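Local coordinates for uncharacterized protein (Corynebacterium glutamicum, PDB 2NSF), which probably catalyses the mycothiol-dependent isomerisation of maleylpyruvate as a zinc-binding enzyme, at residues 205-211 and 225-231; 186-190 and 232-236. All blocks are in the same frame, centred on the assembly; numbering follows the deposited sequence.

Contact 1: 205-211 and 225-231; sequences GLVLLDE and EVVVSGS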
loop_
_atom_site.group_PDB
_atom_site.type_symbol
_atom_site.label_atom_id
_atom_site.label_comp_id
_atom_site.label_asym_id
_atom_site.label_seq_id
_atom_site.Cartn_x
_atom_site.Cartn_y
_atom_site.Cartn_z
ATOM N N GLY A 205 -12.643 16.540 -13.023
ATOM C CA GLY A 205 -11.746 17.454 -13.708
ATOM C C GLY A 205 -10.285 17.357 -13.297
ATOM O O GLY A 205 -9.425 17.950 -13.947
ATOM N N LEU A 206 -10.000 16.614 -12.231
ATOM C CA LEU A 206 -8.627 16.469 -11.748
ATOM C C LEU A 206 -7.858 15.418 -12.539
ATOM O O LEU A 206 -8.299 14.275 -12.668
ATOM C CB LEU A 206 -8.621 16.097 -10.260
ATOM C CG LEU A 206 -7.239 15.911 -9.619
ATOM C CD1 LEU A 206 -6.467 17.228 -9.661
ATOM C CD2 LEU A 206 -7.396 15.431 -8.183
ATOM N N VAL A 207 -6.702 15.808 -13.062
ATOM C CA VAL A 207 -5.861 14.906 -13.840
ATOM C C VAL A 207 -4.418 14.984 -13.357
ATOM O O VAL A 207 -3.864 16.073 -13.231
ATOM C CB VAL A 207 -5.881 15.274 -15.346
ATOM C CG1 VAL A 207 -4.982 14.321 -16.139
ATOM C CG2 VAL A 207 -7.313 15.219 -15.877
ATOM N N LEU A 208 -3.814 13.831 -13.084
ATOM C CA LEU A 208 -2.424 13.798 -12.650
ATOM C C LEU A 208 -1.571 13.631 -13.897
ATOM O O LEU A 208 -1.921 12.863 -14.793
ATOM C CB LEU A 208 -2.171 12.619 -11.716
ATOM C CG LEU A 208 -3.077 12.453 -10.499
ATOM C CD1 LEU A 208 -2.545 11.297 -9.669
ATOM C CD2 LEU A 208 -3.132 13.744 -9.680
ATOM N N LEU A 209 -0.452 14.342 -13.955
ATOM C CA LEU A 209 0.418 14.238 -15.113
ATOM C C LEU A 209 1.834 13.863 -14.729
ATOM O O LEU A 209 2.475 14.563 -13.949
ATOM C CB LEU A 209 0.455 15.568 -15.879
ATOM C CG LEU A 209 1.484 15.670 -17.013
ATOM C CD1 LEU A 209 1.136 14.687 -18.125
ATOM C CD2 LEU A 209 1.514 17.096 -17.554
ATOM N N ASP A 210 2.294 12.731 -15.255
ATOM C CA ASP A 210 3.669 12.292 -15.052
ATOM C C ASP A 210 4.294 13.086 -16.190
ATOM O O ASP A 210 4.262 12.658 -17.345
ATOM C CB ASP A 210 3.801 10.794 -15.331
ATOM C CG ASP A 210 5.250 10.325 -15.332
ATOM O OD1 ASP A 210 6.161 11.179 -15.396
ATOM O OD2 ASP A 210 5.475 9.101 -15.287
ATOM N N GLU A 211 4.846 14.250 -15.873
ATOM C CA GLU A 211 5.397 15.103 -16.916
ATOM C C GLU A 211 6.548 14.502 -17.718
ATOM O O GLU A 211 6.539 14.553 -18.948
ATOM C CB GLU A 211 5.790 16.461 -16.330
ATOM C CG GLU A 211 6.223 17.464 -17.389
ATOM C CD GLU A 211 6.034 18.900 -16.948
ATOM O OE1 GLU A 211 6.421 19.235 -15.811
ATOM O OE2 GLU A 211 5.501 19.696 -17.749
ATOM N N GLU A 225 -10.909 21.429 -15.950
ATOM C CA GLU A 225 -9.735 20.595 -15.816
ATOM C C GLU A 225 -8.664 21.258 -14.965
ATOM O O GLU A 225 -8.374 22.447 -15.115
ATOM C CB GLU A 225 -9.149 20.275 -17.190
ATOM C CG GLU A 225 -7.934 19.372 -17.121
ATOM C CD GLU A 225 -7.181 19.293 -18.429
ATOM O OE1 GLU A 225 -6.630 20.322 -18.874
ATOM O OE2 GLU A 225 -7.140 18.195 -19.015
ATOM N N VAL A 226 -8.099 20.482 -14.051
ATOM C CA VAL A 226 -7.021 20.945 -13.195
ATOM C C VAL A 226 -5.955 19.863 -13.313
ATOM O O VAL A 226 -6.180 18.715 -12.932
ATOM C CB VAL A 226 -7.457 21.079 -11.728
ATOM C CG1 VAL A 226 -6.265 21.491 -10.864
ATOM C CG2 VAL A 226 -8.565 22.110 -11.617
ATOM N N VAL A 227 -4.805 20.229 -13.869
ATOM C CA VAL A 227 -3.717 19.280 -14.048
ATOM C C VAL A 227 -2.654 19.449 -12.976
ATOM O O VAL A 227 -2.062 20.523 -12.838
ATOM C CB VAL A 227 -3.051 19.454 -15.430
ATOM C CG1 VAL A 227 -1.989 18.385 -15.638
ATOM C CG2 VAL A 227 -4.102 19.374 -16.523
ATOM N N VAL A 228 -2.433 18.389 -12.203
ATOM C CA VAL A 228 -1.419 18.391 -11.155
ATOM C C VAL A 228 -0.285 17.561 -11.733
ATOM O O VAL A 228 -0.444 16.364 -11.966
ATOM C CB VAL A 228 -1.947 17.741 -9.862
ATOM C CG1 VAL A 228 -0.820 17.599 -8.846
ATOM C CG2 VAL A 228 -3.070 18.590 -9.288
ATOM N N SER A 229 0.859 18.198 -11.967
ATOM C CA SER A 229 1.976 17.496 -12.581
ATOM C C SER A 229 3.282 17.480 -11.795
ATOM O O SER A 229 3.517 18.307 -10.911
ATOM C CB SER A 229 2.240 18.089 -13.967
ATOM O OG SER A 229 2.568 19.462 -13.851
ATOM N N GLY A 230 4.130 16.522 -12.152
ATOM C CA GLY A 230 5.426 16.372 -11.515
ATOM C C GLY A 230 6.022 15.061 -11.978
ATOM O O GLY A 230 5.583 14.503 -12.983
ATOM N N SER A 231 7.032 14.566 -11.271
ATOM C CA SER A 231 7.620 13.286 -11.636
ATOM C C SER A 231 6.633 12.241 -11.126
ATOM O O SER A 231 5.711 12.571 -10.380
ATOM C CB SER A 231 8.971 13.089 -10.945
ATOM O OG SER A 231 8.809 13.024 -9.535
HETATM O O HOH W 1 2.766 20.556 -17.034
#

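Contact 2: 186-190 and 232-236; sequences LRTLA and LAGIV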
loop_
_atom_site.group_PDB
_atom_site.type_symbol
_atom_site.label_atom_id
_atom_site.label_comp_id
_atom_site.label_asym_id
_atom_site.label_seq_id
_atom_site.Cartn_x
_atom_site.Cartn_y
_atom_site.Cartn_z
ATOM N N LEU A 186 5.110 2.394 -8.764
ATOM C CA LEU A 186 4.574 3.753 -8.786
ATOM C C LEU A 186 3.557 3.923 -9.920
ATOM O O LEU A 186 2.504 4.536 -9.731
ATOM C CB LEU A 186 5.704 4.777 -8.960
ATOM C CG LEU A 186 6.654 4.975 -7.774
ATOM C CD1 LEU A 186 7.717 5.999 -8.142
ATOM C CD2 LEU A 186 5.862 5.453 -6.553
ATOM N N ARG A 187 3.874 3.386 -11.097
ATOM C CA ARG A 187 2.966 3.493 -12.237
ATOM C C ARG A 187 1.650 2.789 -11.943
ATOM O O ARG A 187 0.577 3.288 -12.288
ATOM C CB ARG A 187 3.582 2.891 -13.503
ATOM C CG ARG A 187 4.726 3.697 -14.103
ATOM C CD ARG A 187 5.021 3.230 -15.528
ATOM N NE ARG A 187 5.265 1.791 -15.594
ATOM C CZ ARG A 187 6.468 1.227 -15.572
ATOM N NH1 ARG A 187 7.560 1.977 -15.494
ATOM N NH2 ARG A 187 6.582 -0.093 -15.615
ATOM N N THR A 188 1.735 1.624 -11.309
ATOM C CA THR A 188 0.532 0.869 -10.982
ATOM C C THR A 188 -0.295 1.610 -9.931
ATOM O O THR A 188 -1.527 1.600 -9.983
ATOM C CB THR A 188 0.887 -0.549 -10.486
ATOM O OG1 THR A 188 1.701 -1.202 -11.473
ATOM C CG2 THR A 188 -0.384 -1.377 -10.281
ATOM N N LEU A 189 0.377 2.263 -8.985
ATOM C CA LEU A 189 -0.321 3.029 -7.953
ATOM C C LEU A 189 -1.027 4.249 -8.545
ATOM O O LEU A 189 -2.161 4.563 -8.175
ATOM C CB LEU A 189 0.657 3.508 -6.871
ATOM C CG LEU A 189 1.145 2.506 -5.828
ATOM C CD1 LEU A 189 2.220 3.164 -4.952
ATOM C CD2 LEU A 189 -0.037 2.043 -4.977
ATOM N N ALA A 190 -0.358 4.946 -9.456
ATOM C CA ALA A 190 -0.963 6.126 -10.066
ATOM C C ALA A 190 -2.257 5.739 -10.773
ATOM O O ALA A 190 -3.275 6.431 -10.661
ATOM C CB ALA A 190 0.004 6.759 -11.055
ATOM N N LEU A 232 6.830 10.986 -11.509
ATOM C CA LEU A 232 5.928 9.928 -11.070
ATOM C C LEU A 232 5.895 9.826 -9.544
ATOM O O LEU A 232 4.827 9.700 -8.945
ATOM C CB LEU A 232 6.349 8.593 -11.686
ATOM C CG LEU A 232 5.445 7.382 -11.463
ATOM C CD1 LEU A 232 4.065 7.627 -12.075
ATOM C CD2 LEU A 232 6.096 6.155 -12.083
ATOM N N ALA A 233 7.063 9.888 -8.907
ATOM C CA ALA A 233 7.104 9.805 -7.450
ATOM C C ALA A 233 6.317 10.972 -6.854
ATOM O O ALA A 233 5.617 10.821 -5.855
ATOM C CB ALA A 233 8.543 9.838 -6.960
ATOM N N GLY A 234 6.434 12.135 -7.487
ATOM C CA GLY A 234 5.729 13.309 -7.007
ATOM C C GLY A 234 4.213 13.202 -7.077
ATOM O O GLY A 234 3.521 13.556 -6.117
ATOM N N ILE A 235 3.677 12.717 -8.193
ATOM C CA ILE A 235 2.226 12.624 -8.292
ATOM C C ILE A 235 1.669 11.492 -7.452
ATOM O O ILE A 235 0.545 11.580 -6.982
ATOM C CB ILE A 235 1.723 12.494 -9.761
ATOM C CG1 ILE A 235 2.240 11.216 -10.417
ATOM C CG2 ILE A 235 2.151 13.729 -10.552
ATOM C CD1 ILE A 235 1.597 10.929 -11.771
ATOM N N VAL A 236 2.450 10.434 -7.245
ATOM C CA VAL A 236 1.972 9.336 -6.419
ATOM C C VAL A 236 1.954 9.763 -4.949
ATOM O O VAL A 236 1.013 9.442 -4.230
ATOM C CB VAL A 236 2.820 8.062 -6.611
ATOM C CG1 VAL A 236 2.377 6.975 -5.620
ATOM C CG2 VAL A 236 2.646 7.549 -8.039
#

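Contact 1: 205-211 and 225-231
Leu209 and Ser229 lie next to each other on two parallel strands, the CB of Leu209 3.6 Å from the CB of Ser229 and 3.7 Å from CG1 of Val227. Leucine suits this place because its branched end extends the cover: with CG anti to the backbone N (chi1 172°), CD2 comes 3.8 Å from the Ser229 CB. Serine, small at CB, lets the two side chains pack closely, and its OG is joined to Glu211 OE2 through a water whose bond to the hydroxyl is weak. On the same face of the sheet Val207 comes before Leu209, packed also by Arg216 and Pro218 of strand 215-218, a covered place that suits a compact beta-branched residue. Its N and O both turn to strand 226-230, bonding to residues either side of its partner Val227: N donates to Val226 O, and O accepts from Val228 N at 2.9 Å.

The bonds alternate along the pair from Gly205 to Glu211, as parallel strands require. These are the two inner strands of a mixed four-stranded sheet, with 215-218 antiparallel beside 206-210 and 247-249 antiparallel beside 226-230.

Val228 points to the other face, which helix 232-239 covers through Tyr238. Branched at CB, a natural strand residue, it meets two leucines: CG2 lies 3.7 Å from CD1 of Leu206, the side chains slanting across each other, and CB 4.2 Å from CD2 of Leu208, which runs alongside. The Val228 carbonyl takes the N-H of Leu209 at 2.8 Å, the donor tilted 29° from the carbonyl plane.

Contact 2: 186-190 and 232-236
Leu186 reaches from helix 183-199 across to Leu232, Ala233 and Val236 of helix 232-239, and each part of its side chain has its own neighbour. CB starts tightly, 3.4 Å from CD2 of Leu232, closer than carbons usually pack. With CG anti to the carbonyl carbon (chi1 -70°), the chain then forks over the second helix. CD1 comes down on the backbone of Ala233, 3.9 Å from its CA, where alanine's single methyl allows so near an approach. CD2 turns to Val236 and meets CG1 at 3.9 Å.

Val236 answers with both methyls. CG1 also touches CD1 of Leu189, while CG2 lies 3.5 Å from Leu186 O, a carbonyl already engaged by the Ala190 N-H within its helix, and 4.1 Å from CB of Ala190. A small residue at 190 suits the spot where the backbones draw closest, Ala190 CA being 5.7 Å from Val236 CA. The short helical segments cross at 38° with axes 9.5 Å apart.

Arg187 adds only its aliphatic part: CG rests 3.5 Å from CD2 of Leu232, and the guanidinium is held by Glu183 in a salt bridge and by the Thr22 carbonyl. Leu189 also packs on helix 156-171, which carries the zinc ligands Glu164 and His168, so helix 183-199 adjoins the metal-bearing helix.

No hydrogen bond spans the two segments; side chains meet through carbon almost everywhere, so cohesion probably comes mainly from shape fit and the exclusion of water.

In the fold
From the N terminus of this region, helix 183-199 comes first and supplies the opening half of contact 2. The chain then enters strand 206-210, passes through strand 215-218, and returns as strand 226-230, closing contact 1. Almost at once it turns into helix 232-239, whose first turn comes back to helix 183-199 and closes contact 2. Contact 1 is thus nested inside the larger loop. The two sites, with centres 11 Å apart, touch directly where CG2 of Ile235 packs on the backbone at Leu209 and Gly230. Together they tie the inner strands of the sheet to its flanking helices within the C-terminal domain.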